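Local structure of hemolysin BL lytic component L1 (7NMQ) at residues A81-N86 with S125-D130; D88-N93 with I118-T123; E112-L117 with A316-L321. The protein is a lytic component of the Bacillus cereus enterotoxin haemolysin BL and probably takes part in forming an alpha-helical pore in target membranes. All coordinates share one frame; numbering follows the deposited sequence. Where two conformers were deposited one is given.

Contact 1: A81-N86 with S125-D130; sequences ARNIVN and SKEVTD
N83 and E127 alone join these two segments, and they do so by a polar bridge across a helical hairpin. The long helices 45-103 and 107-154 are separated by a short turn and run back along each other, as in the elongated helical bundles of ClyA-like toxins. Their backbones stay well apart here: the closest CA atoms, those of N83 and E127, are 9.1 Å from each other, and the segments bury just 67 Å² between them.

The hydrogen bond runs from N83 ND2 to E127 OE1 at 2.9 Å, and it is nearly straight, with an N-H...O angle of 164°. OE1 lies close to the plane of the N83 amide, so the donor is well aimed. The acceptor is used differently, because ND2 comes in from above the carboxylate, 66° out of its plane. The amide and carboxylate planes are turned 73° against each other. E127 spans the gap by keeping its chain extended beyond CG.

The charged neighbour is K79, outside both segments and one helical turn before N83. K79 NZ forms a salt bridge with E127 OE1 and also a hydrogen bond with N83 OD1, so both ends of the amide are held and its flip state is fixed. The lysine would be expected to keep the glutamate ionised.

Apolar packing lies on other flanks of the helices, where I84 meets W311 and V128 meets L304. Beyond the bond itself, the nearest carbon of E127 to N83 ND2 is CD, at 3.7 Å.

Contact 2: D88-N93 with I118-T123; sequences DEQFQN and ITTINT. With EDO (1,2-ethanediol), chain F.
Q90 OE1 takes a hydrogen bond from T120 OG1 at 2.7 Å, the one direct contact between the segments. The hydroxyl sits in the carbonyl plane on a lone pair of the amide oxygen, with a C=O...O angle of 123°. Carbon follows close behind, since T120 CB is 3.4 Å from Q90 OE1 and the methyl CG2 is scarcely farther.

A water closes the arrangement into a ring. It accepts a hydrogen bond from Q90 NE2 at 3.1 Å and donates one to T120 OG1 at the same length. Both ends of the amide are therefore tied to one threonine, which fixes the rotation of the amide group. The threonine hydroxyl in turn donates to the glutamine and receives from the water.

Q90 reaches across because its chain is fully extended, with CG anti to the backbone N (chi1 -172°). The glutamine and threonine side chains run alongside each other, pointing opposite ways. Such reach is needed: the CA atoms of Q90 and T120 are 8.9 Å apart, between helices 45-103 and 107-154, which form a helical hairpin of the ClyA-like bundle. The contact lies on the surface of that bundle.

Farther out, Q90 rests on L117, while T120 packs against Y87; D116 O, one turn earlier, is a weak alternative acceptor that can at most share the hydroxyl proton. On the side of helix 45-103 that faces helix 330-357, Q92 NE2 donates to D88 OD1 at 2.9 Å, on the syn side but somewhat out of the carboxylate plane, and K344 NZ bonds to Q92 OE1. F91 meets the ring of W347 there. On helix 107-154, T119 OG1 bonds to N115 O and is also hydrogen-bonded to O2 of a 1,2-ethanediol at 2.6 Å, probably left from the crystallisation liquor.

Contact 3: E112-L117 with A316-L321; sequences EGINDL and ANYTDL. With EDO (1,2-ethanediol), chain F.
I114 and L117 pack against Y318 and L321 through apolar side chains, joining helix 107-154 to helix 275-325. The short segments run antiparallel at 163°, with their axes 9.7 Å apart. All four residues are buried, and 199 Å² is buried between the segments, both sides summed.

Among the aliphatic contacts, I114 CD1 meets L321 CD2 at 3.8 Å, methyl against methyl, the two side chains lying roughly perpendicular. The leucine has CG anti to its backbone N (chi1 176°), which carries its branch toward the isoleucine. The other branch of I114, CG2, settles over the backbone of the facing helix, 3.7 Å from Y318 O. This fits the close backbone approach at this point, where I114 CA and Y318 CA are 6.9 Å apart.

The aromatic contacts are made at the ring edge, not over a face. L117 CD1 lies 4.0 Å from Y318 CE2 and near the ring plane. I114 CG2 borders the same edge, 4.2 Å from Y318 CD2. Thus two aliphatic side chains of one helix line one side of the tyrosine, whose neighbours include F91 of helix 45-103.

Polar groups are dealt with outside the interface. Y318 OH is hydrogen-bonded to L5 O, with a weak bond to Y87 OH, and D116 OD2 is bonded to Y94 OH. N115 OD1 accepts a hydrogen bond from O2 of the 1,2-ethanediol at 3.1 Å.

With no hydrogen bond between the segments, their cohesion rests on the burial of hydrocarbon surface, and the bond to L5 lets the tyrosine ring enter the core with its hydroxyl satisfied while linking the N-terminal stretch to the bundle.

How the contacts relate
Helix 45-103 supplies 81-86 and then 88-93. After the turn, helix 107-154 offers 112-117, 118-123 and 125-130 in succession. Contact 2 closes a 24-residue loop around the hairpin turn, and contact 1 closes a 38-residue loop in which contact 2 is nested. Contact 3 starts inside both loops but ends far downstream on helix 275-325, after 198 residues that include the strand pair 217-222 and 225-230, so it crosses both. Contacts 1 and 2 tie the arms of the hairpin together, and contact 3 adds a third helix. Y318 joins contacts 2 and 3 physically, with its OH 3.5 Å from F91 CE2.

Contact 1: A81-N86 with S125-D130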
ATOM      1  N   ALA A  81       4.537  -7.966   8.243  1.00 13.82           N
ATOM      2  CA  ALA A  81       3.270  -8.370   8.884  1.00 13.13           C
ATOM      3  C   ALA A  81       3.411  -9.776   9.479  1.00 12.78           C
ATOM      4  O   ALA A  81       2.878 -10.020  10.574  1.00 12.83           O
ATOM      5  CB  ALA A  81       2.082  -8.287   7.970  1.00 13.72           C
ATOM      6  N   ARG A  82       4.031 -10.713   8.769  1.00 12.27           N
ATOM      7  CA  ARG A  82       4.232 -12.083   9.273  1.00 13.19           C
ATOM      8  C   ARG A  82       5.019 -11.997  10.591  1.00 12.54           C
ATOM      9  O   ARG A  82       4.742 -12.790  11.491  1.00 13.06           O
ATOM     10  CB  ARG A  82       4.979 -12.915   8.221  1.00 14.20           C
ATOM     11  CG  ARG A  82       5.296 -14.347   8.623  1.00 16.52           C
ATOM     12  CD  ARG A  82       4.140 -15.128   9.217  1.00 20.02           C
ATOM     13  NE  ARG A  82       3.041 -15.174   8.282  1.00 21.73           N
ATOM     14  CZ  ARG A  82       1.843 -15.710   8.488  1.00 23.35           C
ATOM     15  NH1 ARG A  82       1.529 -16.288   9.639  1.00 25.43           N
ATOM     16  NH2 ARG A  82       0.954 -15.656   7.504  1.00 27.61           N
ATOM     17  N   ASN A  83       5.984 -11.101  10.699  1.00 13.02           N
ATOM     18  CA  ASN A  83       6.773 -10.975  11.957  1.00 12.05           C
ATOM     19  C   ASN A  83       5.868 -10.549  13.117  1.00 12.18           C
ATOM     20  O   ASN A  83       6.107 -10.986  14.232  1.00 12.77           O
ATOM     21  CB  ASN A  83       7.935 -10.012  11.774  1.00 12.96           C
ATOM     22  CG  ASN A  83       9.006 -10.573  10.877  1.00 14.19           C
ATOM     23  OD1 ASN A  83       9.036 -11.780  10.585  1.00 15.95           O
ATOM     24  ND2 ASN A  83       9.891  -9.675  10.436  1.00 15.65           N
ATOM     25  N   ILE A  84       4.834  -9.777  12.861  1.00 11.97           N
ATOM     26  CA  ILE A  84       3.853  -9.384  13.905  1.00 11.65           C
ATOM     27  C   ILE A  84       3.091 -10.633  14.321  1.00 12.49           C
ATOM     28  O   ILE A  84       2.902 -10.895  15.517  1.00 13.24           O
ATOM     29  CB  ILE A  84       2.966  -8.236  13.395  1.00 12.70           C
ATOM     30  CG1 ILE A  84       3.849  -7.003  13.195  1.00 13.45           C
ATOM     31  CG2 ILE A  84       1.825  -8.003  14.357  1.00 13.51           C
ATOM     32  CD1 ILE A  84       3.172  -5.853  12.504  1.00 15.46           C
ATOM     33  N   VAL A  85       2.589 -11.391  13.343  1.00 12.68           N
ATOM     34  CA  VAL A  85       1.897 -12.660  13.646  1.00 12.49           C
ATOM     35  C   VAL A  85       2.828 -13.540  14.481  1.00 12.39           C
ATOM     36  O   VAL A  85       2.367 -14.136  15.488  1.00 13.04           O
ATOM     37  CB  VAL A  85       1.456 -13.407  12.380  1.00 12.85           C
ATOM     38  CG1 VAL A  85       0.848 -14.758  12.753  1.00 14.61           C
ATOM     39  CG2 VAL A  85       0.492 -12.594  11.522  1.00 13.49           C
ATOM     40  N   ASN A  86       4.076 -13.699  14.079  1.00 12.33           N
ATOM     41  CA  ASN A  86       5.001 -14.623  14.775  1.00 11.92           C
ATOM     42  C   ASN A  86       5.289 -14.098  16.184  1.00 11.83           C
ATOM     43  O   ASN A  86       5.511 -14.938  17.073  1.00 12.65           O
ATOM     44  CB  ASN A  86       6.249 -14.826  13.954  1.00 13.66           C
ATOM     45  CG  ASN A  86       5.968 -15.736  12.773  1.00 16.81           C
ATOM     46  OD1 ASN A  86       5.131 -16.623  12.859  1.00 21.94           O
ATOM     47  ND2 ASN A  86       6.799 -15.677  11.780  1.00 21.24           N
ATOM     48  N   SER A 125      12.678  -5.135  14.495  1.00 13.07           N
ATOM     49  CA  SER A 125      13.018  -3.731  14.196  1.00 14.00           C
ATOM     50  C   SER A 125      14.099  -3.702  13.115  1.00 13.15           C
ATOM     51  O   SER A 125      13.981  -2.912  12.143  1.00 15.50           O
ATOM     52  CB  SER A 125      13.484  -3.026  15.427  1.00 15.55           C
ATOM     53  OG  SER A 125      13.959  -1.750  15.057  1.00 17.38           O
ATOM     54  N   LYS A 126      15.122  -4.533  13.258  1.00 14.93           N
ATOM     55  CA  LYS A 126      16.260  -4.544  12.304  1.00 17.13           C
ATOM     56  C   LYS A 126      15.745  -4.938  10.908  1.00 17.11           C
ATOM     57  O   LYS A 126      16.210  -4.368   9.878  1.00 18.74           O
ATOM     58  CB  LYS A 126      17.371  -5.488  12.759  1.00 20.79           C
ATOM     59  CG  LYS A 126      18.669  -5.399  11.979  1.00 26.76           C
ATOM     60  CD  LYS A 126      19.691  -6.447  12.422  1.00 34.47           C
ATOM     61  CE  LYS A 126      20.877  -6.519  11.485  1.00 42.20           C
ATOM     62  NZ  LYS A 126      21.770  -5.346  11.656  1.00 48.99           N
ATOM     63  N   GLU A 127      14.838  -5.908  10.837  1.00 15.56           N
ATOM     64  CA  GLU A 127      14.304  -6.401   9.552  1.00 16.46           C
ATOM     65  C   GLU A 127      13.540  -5.276   8.863  1.00 15.92           C
ATOM     66  O   GLU A 127      13.652  -5.163   7.619  1.00 16.33           O
ATOM     67  CB  GLU A 127      13.416  -7.620   9.697  1.00 17.63           C
ATOM     68  CG  GLU A 127      14.197  -8.893  10.005  1.00 18.53           C
ATOM     69  CD  GLU A 127      13.449 -10.195   9.731  1.00 22.25           C
ATOM     70  OE1 GLU A 127      12.388 -10.199   8.977  1.00 24.46           O
ATOM     71  OE2 GLU A 127      13.939 -11.224  10.227  1.00 30.64           O
ATOM     72  N   VAL A 128      12.811  -4.444   9.600  1.00 16.35           N
ATOM     73  CA  VAL A 128      12.066  -3.340   8.943  1.00 17.74           C
ATOM     74  C   VAL A 128      13.076  -2.417   8.277  1.00 17.54           C
ATOM     75  O   VAL A 128      12.792  -1.929   7.180  1.00 16.97           O
ATOM     76  CB  VAL A 128      11.145  -2.526   9.872  1.00 21.52           C
ATOM     77  CG1 VAL A 128      10.483  -1.377   9.131  1.00 23.64           C
ATOM     78  CG2 VAL A 128      10.092  -3.396  10.471  1.00 24.62           C
ATOM     79  N   THR A 129      14.187  -2.088   8.917  1.00 20.37           N
ATOM     80  CA  THR A 129      15.237  -1.228   8.330  1.00 21.48           C
ATOM     81  C   THR A 129      15.632  -1.767   6.955  1.00 18.18           C
ATOM     82  O   THR A 129      15.765  -0.959   5.998  1.00 19.36           O
ATOM     83  CB  THR A 129      16.469  -1.143   9.226  1.00 25.65           C
ATOM     84  OG1 THR A 129      15.990  -0.419  10.354  1.00 32.33           O
ATOM     85  CG2 THR A 129      17.636  -0.465   8.548  1.00 30.63           C
ATOM     86  N   ASP A 130      15.789  -3.079   6.835  1.00 18.72           N
ATOM     87  CA  ASP A 130      16.192  -3.706   5.546  1.00 19.61           C
ATOM     88  C   ASP A 130      15.091  -3.530   4.493  1.00 16.24           C
ATOM     89  O   ASP A 130      15.387  -3.300   3.313  1.00 16.86           O
ATOM     90  CB  ASP A 130      16.520  -5.186   5.725  1.00 21.30           C
ATOM     91  CG  ASP A 130      17.744  -5.400   6.607  1.00 27.55           C
ATOM     92  OD1 ASP A 130      18.521  -4.408   6.815  1.00 31.71           O
ATOM     93  OD2 ASP A 130      17.914  -6.531   7.078  1.00 36.19           O
TER

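Contact 2: D88-N93 with I118-T123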
ATOM      1  N   ASP A  88       3.118 -12.508  18.097  1.00 12.60           N
ATOM      2  CA  ASP A  88       1.943 -12.943  18.869  1.00 12.73           C
ATOM      3  C   ASP A  88       2.085 -14.420  19.216  1.00 12.42           C
ATOM      4  O   ASP A  88       1.819 -14.812  20.367  1.00 12.69           O
ATOM      5  CB  ASP A  88       0.628 -12.752  18.115  1.00 13.56           C
ATOM      6  CG  ASP A  88      -0.546 -13.311  18.915  1.00 14.69           C
ATOM      7  OD1 ASP A  88      -0.725 -12.878  20.068  1.00 16.24           O
ATOM      8  OD2 ASP A  88      -1.349 -14.120  18.321  1.00 17.54           O
ATOM      9  N   GLU A  89       2.464 -15.272  18.257  0.50 12.50           N
ATOM     10  CA  GLU A  89       2.556 -16.728  18.550  0.50 13.84           C
ATOM     11  C   GLU A  89       3.629 -16.930  19.631  0.50 13.05           C
ATOM     12  O   GLU A  89       3.402 -17.761  20.533  0.50 14.05           O
ATOM     13  CB  GLU A  89       2.848 -17.559  17.305  0.50 15.51           C
ATOM     14  CG  GLU A  89       1.915 -17.223  16.151  0.50 17.57           C
ATOM     15  CD  GLU A  89       0.812 -18.193  15.735  0.50 22.98           C
ATOM     16  OE1 GLU A  89       1.100 -19.116  14.960  0.50 27.79           O
ATOM     17  OE2 GLU A  89      -0.344 -17.967  16.103  0.50 27.05           O
ATOM     18  N   GLN A  90       4.741 -16.192  19.594  1.00 12.62           N
ATOM     19  CA  GLN A  90       5.777 -16.367  20.635  1.00 12.17           C
ATOM     20  C   GLN A  90       5.209 -15.898  21.979  1.00 12.17           C
ATOM     21  O   GLN A  90       5.391 -16.606  22.971  1.00 12.67           O
ATOM     22  CB  GLN A  90       7.035 -15.587  20.275  1.00 12.27           C
ATOM     23  CG  GLN A  90       8.174 -15.904  21.221  1.00 13.54           C
ATOM     24  CD  GLN A  90       9.472 -15.237  20.879  1.00 15.35           C
ATOM     25  OE1 GLN A  90       9.587 -14.508  19.928  1.00 18.07           O
ATOM     26  NE2 GLN A  90      10.500 -15.534  21.628  1.00 18.55           N
ATOM     27  N   PHE A  91       4.608 -14.738  22.039  1.00 12.07           N
ATOM     28  CA  PHE A  91       4.067 -14.156  23.297  1.00 11.73           C
ATOM     29  C   PHE A  91       3.038 -15.129  23.886  1.00 12.17           C
ATOM     30  O   PHE A  91       3.095 -15.463  25.083  1.00 12.49           O
ATOM     31  CB  PHE A  91       3.459 -12.782  23.048  1.00 12.37           C
ATOM     32  CG  PHE A  91       3.100 -12.094  24.326  1.00 12.35           C
ATOM     33  CD1 PHE A  91       1.919 -12.361  24.965  1.00 12.39           C
ATOM     34  CD2 PHE A  91       4.062 -11.368  25.008  1.00 13.64           C
ATOM     35  CE1 PHE A  91       1.645 -11.784  26.195  1.00 14.53           C
ATOM     36  CE2 PHE A  91       3.788 -10.771  26.219  1.00 15.56           C
ATOM     37  CZ  PHE A  91       2.580 -10.990  26.818  1.00 15.27           C
ATOM     38  N   GLN A  92       2.135 -15.647  23.033  1.00 12.60           N
ATOM     39  CA  GLN A  92       1.061 -16.536  23.538  1.00 13.36           C
ATOM     40  C   GLN A  92       1.699 -17.790  24.110  1.00 13.89           C
ATOM     41  O   GLN A  92       1.195 -18.331  25.106  1.00 14.75           O
ATOM     42  CB  GLN A  92       0.064 -16.929  22.463  1.00 14.04           C
ATOM     43  CG  GLN A  92      -0.690 -15.757  21.856  1.00 15.49           C
ATOM     44  CD  GLN A  92      -1.558 -15.024  22.844  1.00 16.10           C
ATOM     45  OE1 GLN A  92      -2.066 -15.627  23.799  1.00 19.03           O
ATOM     46  NE2 GLN A  92      -1.766 -13.740  22.588  1.00 15.70           N
ATOM     47  N   ASN A  93       2.733 -18.293  23.449  1.00 13.22           N
ATOM     48  CA  ASN A  93       3.388 -19.535  23.873  1.00 13.61           C
ATOM     49  C   ASN A  93       4.261 -19.317  25.132  1.00 13.64           C
ATOM     50  O   ASN A  93       4.481 -20.304  25.852  1.00 14.66           O
ATOM     51  CB  ASN A  93       4.197 -20.117  22.732  1.00 14.81           C
ATOM     52  CG  ASN A  93       4.614 -21.515  23.096  1.00 15.89           C
ATOM     53  OD1 ASN A  93       3.796 -22.323  23.557  1.00 20.39           O
ATOM     54  ND2 ASN A  93       5.877 -21.785  22.935  1.00 18.64           N
ATOM     55  N   ILE A 118      12.536  -9.633  23.944  1.00 11.65           N
ATOM     56  CA  ILE A 118      13.312  -8.454  23.480  1.00 12.55           C
ATOM     57  C   ILE A 118      14.154  -8.839  22.270  1.00 12.75           C
ATOM     58  O   ILE A 118      14.272  -8.007  21.329  1.00 13.80           O
ATOM     59  CB  ILE A 118      14.187  -7.888  24.607  1.00 13.60           C
ATOM     60  CG1 ILE A 118      13.300  -7.280  25.702  1.00 13.43           C
ATOM     61  CG2 ILE A 118      15.152  -6.860  24.045  1.00 15.20           C
ATOM     62  CD1 ILE A 118      14.030  -6.989  26.983  1.00 14.34           C
ATOM     63  N   THR A 119      14.755 -10.017  22.284  1.00 12.80           N
ATOM     64  CA  THR A 119      15.585 -10.466  21.152  1.00 13.79           C
ATOM     65  C   THR A 119      14.719 -10.420  19.877  1.00 13.37           C
ATOM     66  O   THR A 119      15.163  -9.895  18.833  1.00 14.39           O
ATOM     67  CB  THR A 119      16.195 -11.832  21.442  1.00 15.18           C
ATOM     68  OG1 THR A 119      17.095 -11.707  22.547  1.00 17.48           O
ATOM     69  CG2 THR A 119      16.896 -12.419  20.237  1.00 17.99           C
ATOM     70  N   THR A 120      13.519 -10.963  19.918  1.00 12.68           N
ATOM     71  CA  THR A 120      12.595 -10.982  18.764  1.00 12.19           C
ATOM     72  C   THR A 120      12.215  -9.566  18.365  1.00 11.98           C
ATOM     73  O   THR A 120      12.238  -9.246  17.157  1.00 13.19           O
ATOM     74  CB  THR A 120      11.327 -11.758  19.089  1.00 12.44           C
ATOM     75  OG1 THR A 120      11.807 -13.061  19.464  1.00 14.26           O
ATOM     76  CG2 THR A 120      10.362 -11.809  17.922  1.00 14.82           C
ATOM     77  N   ILE A 121      11.892  -8.719  19.349  1.00 11.61           N
ATOM     78  CA  ILE A 121      11.523  -7.319  19.045  1.00 12.17           C
ATOM     79  C   ILE A 121      12.673  -6.672  18.284  1.00 12.62           C
ATOM     80  O   ILE A 121      12.438  -5.945  17.270  1.00 13.04           O
ATOM     81  CB  ILE A 121      11.166  -6.569  20.333  1.00 12.33           C
ATOM     82  CG1 ILE A 121       9.866  -7.082  20.919  1.00 12.22           C
ATOM     83  CG2 ILE A 121      11.163  -5.066  20.066  1.00 13.17           C
ATOM     84  CD1 ILE A 121       9.663  -6.731  22.396  1.00 13.93           C
ATOM     85  N   ASN A 122      13.887  -6.846  18.776  1.00 13.00           N
ATOM     86  CA  ASN A 122      15.036  -6.156  18.146  1.00 14.95           C
ATOM     87  C   ASN A 122      15.258  -6.713  16.738  1.00 14.49           C
ATOM     88  O   ASN A 122      15.554  -5.944  15.821  1.00 16.79           O
ATOM     89  CB  ASN A 122      16.299  -6.322  18.965  1.00 17.03           C
ATOM     90  CG  ASN A 122      16.232  -5.516  20.239  1.00 17.86           C
ATOM     91  OD1 ASN A 122      15.445  -4.574  20.372  1.00 21.94           O
ATOM     92  ND2 ASN A 122      17.083  -5.866  21.174  1.00 20.87           N
ATOM     93  N   THR A 123      15.108  -8.006  16.544  1.00 14.79           N
ATOM     94  CA  THR A 123      15.222  -8.650  15.215  1.00 15.89           C
ATOM     95  C   THR A 123      14.183  -8.032  14.279  1.00 14.44           C
ATOM     96  O   THR A 123      14.527  -7.693  13.136  1.00 15.99           O
ATOM     97  CB  THR A 123      15.025 -10.159  15.266  1.00 17.16           C
ATOM     98  OG1 THR A 123      16.083 -10.706  16.034  1.00 20.77           O
ATOM     99  CG2 THR A 123      15.003 -10.840  13.914  1.00 19.23           C
TER
HETATM  100  C1  EDO F 505      19.135  -7.714  23.937  1.00 38.41           C
HETATM  101  O1  EDO F 505      18.364  -7.329  25.069  1.00 40.13           O
HETATM  102  C2  EDO F 505      18.600  -8.933  23.269  1.00 38.94           C
HETATM  103  O2  EDO F 505      17.756  -9.710  24.103  1.00 38.19           O
HETATM  104  O   HOH W   1      13.483 -15.086  21.030  1.00 23.50           O

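Contact 3: E112-L117 with A316-L321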
ATOM      1  N   GLU A 112      14.673 -14.240  31.811  1.00 13.61           N
ATOM      2  CA  GLU A 112      15.105 -14.970  30.599  1.00 14.67           C
ATOM      3  C   GLU A 112      13.983 -14.895  29.555  1.00 14.57           C
ATOM      4  O   GLU A 112      14.287 -14.698  28.366  1.00 14.94           O
ATOM      5  CB  GLU A 112      15.447 -16.408  30.937  1.00 16.80           C
ATOM      6  CG  GLU A 112      16.262 -17.065  29.846  1.00 20.17           C
ATOM      7  CD  GLU A 112      17.713 -16.608  29.777  1.00 25.52           C
ATOM      8  OE1 GLU A 112      18.215 -15.947  30.730  1.00 30.81           O
ATOM      9  OE2 GLU A 112      18.357 -16.977  28.812  1.00 33.12           O
ATOM     10  N   GLY A 113      12.733 -15.082  29.966  1.00 13.22           N
ATOM     11  CA  GLY A 113      11.568 -15.019  29.062  1.00 12.89           C
ATOM     12  C   GLY A 113      11.455 -13.649  28.442  1.00 12.36           C
ATOM     13  O   GLY A 113      11.311 -13.506  27.206  1.00 13.02           O
ATOM     14  N   ILE A 114      11.568 -12.619  29.273  1.00 12.00           N
ATOM     15  CA  ILE A 114      11.438 -11.231  28.748  1.00 12.10           C
ATOM     16  C   ILE A 114      12.611 -10.953  27.819  1.00 12.81           C
ATOM     17  O   ILE A 114      12.387 -10.322  26.767  1.00 12.56           O
ATOM     18  CB  ILE A 114      11.346 -10.241  29.921  1.00 12.20           C
ATOM     19  CG1 ILE A 114      10.065 -10.455  30.726  1.00 13.29           C
ATOM     20  CG2 ILE A 114      11.517  -8.822  29.437  1.00 13.33           C
ATOM     21  CD1 ILE A 114       8.789 -10.213  30.000  1.00 14.69           C
ATOM     22  N   ASN A 115      13.811 -11.393  28.169  1.00 12.93           N
ATOM     23  CA  ASN A 115      14.978 -11.195  27.277  1.00 13.41           C
ATOM     24  C   ASN A 115      14.744 -11.862  25.912  1.00 13.19           C
ATOM     25  O   ASN A 115      15.145 -11.279  24.905  1.00 13.68           O
ATOM     26  CB  ASN A 115      16.274 -11.671  27.932  1.00 15.42           C
ATOM     27  CG  ASN A 115      17.468 -11.099  27.219  1.00 20.51           C
ATOM     28  OD1 ASN A 115      17.618  -9.884  27.183  1.00 25.81           O
ATOM     29  ND2 ASN A 115      18.221 -11.956  26.556  1.00 25.66           N
ATOM     30  N   ASP A 116      14.182 -13.038  25.884  1.00 13.43           N
ATOM     31  CA  ASP A 116      13.924 -13.738  24.598  1.00 12.98           C
ATOM     32  C   ASP A 116      12.953 -12.903  23.762  1.00 13.08           C
ATOM     33  O   ASP A 116      13.113 -12.810  22.537  1.00 14.02           O
ATOM     34  CB  ASP A 116      13.296 -15.112  24.771  1.00 14.81           C
ATOM     35  CG  ASP A 116      14.246 -16.150  25.300  1.00 18.35           C
ATOM     36  OD1 ASP A 116      15.476 -15.850  25.433  1.00 22.07           O
ATOM     37  OD2 ASP A 116      13.757 -17.274  25.569  1.00 22.49           O
ATOM     38  N   LEU A 117      11.937 -12.330  24.397  1.00 12.01           N
ATOM     39  CA  LEU A 117      10.956 -11.504  23.656  1.00 11.65           C
ATOM     40  C   LEU A 117      11.659 -10.242  23.155  1.00 11.92           C
ATOM     41  O   LEU A 117      11.379  -9.848  22.000  1.00 12.70           O
ATOM     42  CB  LEU A 117       9.757 -11.198  24.555  1.00 11.64           C
ATOM     43  CG  LEU A 117       8.915 -12.430  24.864  1.00 12.57           C
ATOM     44  CD1 LEU A 117       7.898 -12.134  25.949  1.00 13.45           C
ATOM     45  CD2 LEU A 117       8.198 -12.960  23.636  1.00 14.56           C
ATOM     46  N   ALA A 316      12.049  -0.788  24.269  1.00 15.00           N
ATOM     47  CA  ALA A 316      12.342   0.059  25.458  1.00 15.26           C
ATOM     48  C   ALA A 316      11.433  -0.294  26.633  1.00 14.44           C
ATOM     49  O   ALA A 316      11.910  -0.374  27.767  1.00 16.11           O
ATOM     50  CB  ALA A 316      12.203   1.510  25.136  1.00 16.97           C
ATOM     51  N   ASN A 317      10.169  -0.535  26.374  1.00 14.82           N
ATOM     52  CA  ASN A 317       9.191  -0.857  27.433  1.00 14.57           C
ATOM     53  C   ASN A 317       9.548  -2.215  28.062  1.00 13.59           C
ATOM     54  O   ASN A 317       9.548  -2.366  29.284  1.00 14.86           O
ATOM     55  CB  ASN A 317       7.778  -0.850  26.864  1.00 16.47           C
ATOM     56  CG  ASN A 317       7.269   0.537  26.548  1.00 18.76           C
ATOM     57  OD1 ASN A 317       7.722   1.520  27.115  1.00 26.79           O
ATOM     58  ND2 ASN A 317       6.274   0.634  25.696  1.00 24.44           N
ATOM     59  N   TYR A 318       9.873  -3.220  27.259  1.00 12.12           N
ATOM     60  CA  TYR A 318      10.251  -4.542  27.800  1.00 11.56           C
ATOM     61  C   TYR A 318      11.590  -4.440  28.510  1.00 12.11           C
ATOM     62  O   TYR A 318      11.788  -5.153  29.509  1.00 12.26           O
ATOM     63  CB  TYR A 318      10.357  -5.571  26.670  1.00 11.47           C
ATOM     64  CG  TYR A 318       9.061  -6.190  26.211  1.00 11.26           C
ATOM     65  CD1 TYR A 318       8.075  -5.449  25.579  1.00 11.44           C
ATOM     66  CD2 TYR A 318       8.819  -7.523  26.423  1.00 12.56           C
ATOM     67  CE1 TYR A 318       6.888  -6.019  25.127  1.00 11.93           C
ATOM     68  CE2 TYR A 318       7.620  -8.098  26.044  1.00 12.80           C
ATOM     69  CZ  TYR A 318       6.661  -7.354  25.371  1.00 12.11           C
ATOM     70  OH  TYR A 318       5.484  -7.972  25.026  1.00 12.89           O
ATOM     71  N   THR A 319      12.531  -3.646  28.007  1.00 12.49           N
ATOM     72  CA  THR A 319      13.862  -3.514  28.657  1.00 14.02           C
ATOM     73  C   THR A 319      13.713  -2.820  30.009  1.00 14.09           C
ATOM     74  O   THR A 319      14.393  -3.220  30.918  1.00 15.16           O
ATOM     75  CB  THR A 319      14.820  -2.768  27.740  1.00 15.32           C
ATOM     76  OG1 THR A 319      14.934  -3.500  26.508  1.00 16.67           O
ATOM     77  CG2 THR A 319      16.190  -2.630  28.352  1.00 18.00           C
ATOM     78  N   ASP A 320      12.773  -1.908  30.151  1.00 14.32           N
ATOM     79  CA  ASP A 320      12.460  -1.283  31.455  1.00 15.18           C
ATOM     80  C   ASP A 320      12.007  -2.377  32.441  1.00 14.67           C
ATOM     81  O   ASP A 320      12.502  -2.415  33.581  1.00 15.81           O
ATOM     82  CB  ASP A 320      11.394  -0.210  31.309  1.00 16.71           C
ATOM     83  CG  ASP A 320      11.188   0.583  32.565  1.00 17.97           C
ATOM     84  OD1 ASP A 320      12.178   1.152  33.073  1.00 20.16           O
ATOM     85  OD2 ASP A 320      10.052   0.556  33.049  1.00 20.15           O
ATOM     86  N   LEU A 321      11.112  -3.279  32.030  1.00 13.73           N
ATOM     87  CA  LEU A 321      10.706  -4.396  32.905  1.00 13.37           C
ATOM     88  C   LEU A 321      11.934  -5.235  33.233  1.00 13.04           C
ATOM     89  O   LEU A 321      12.175  -5.554  34.424  1.00 13.74           O
ATOM     90  CB  LEU A 321       9.623  -5.227  32.212  1.00 12.67           C
ATOM     91  CG  LEU A 321       9.178  -6.482  32.986  1.00 13.04           C
ATOM     92  CD1 LEU A 321       8.793  -6.162  34.436  1.00 14.07           C
ATOM     93  CD2 LEU A 321       8.044  -7.191  32.239  1.00 14.42           C
TER
HETATM   94  C1  EDO F 505      19.135  -7.714  23.937  1.00 38.41           C
HETATM   95  O1  EDO F 505      18.364  -7.329  25.069  1.00 40.13           O
HETATM   96  C2  EDO F 505      18.600  -8.933  23.269  1.00 38.94           C
HETATM   97  O2  EDO F 505      17.756  -9.710  24.103  1.00 38.19           O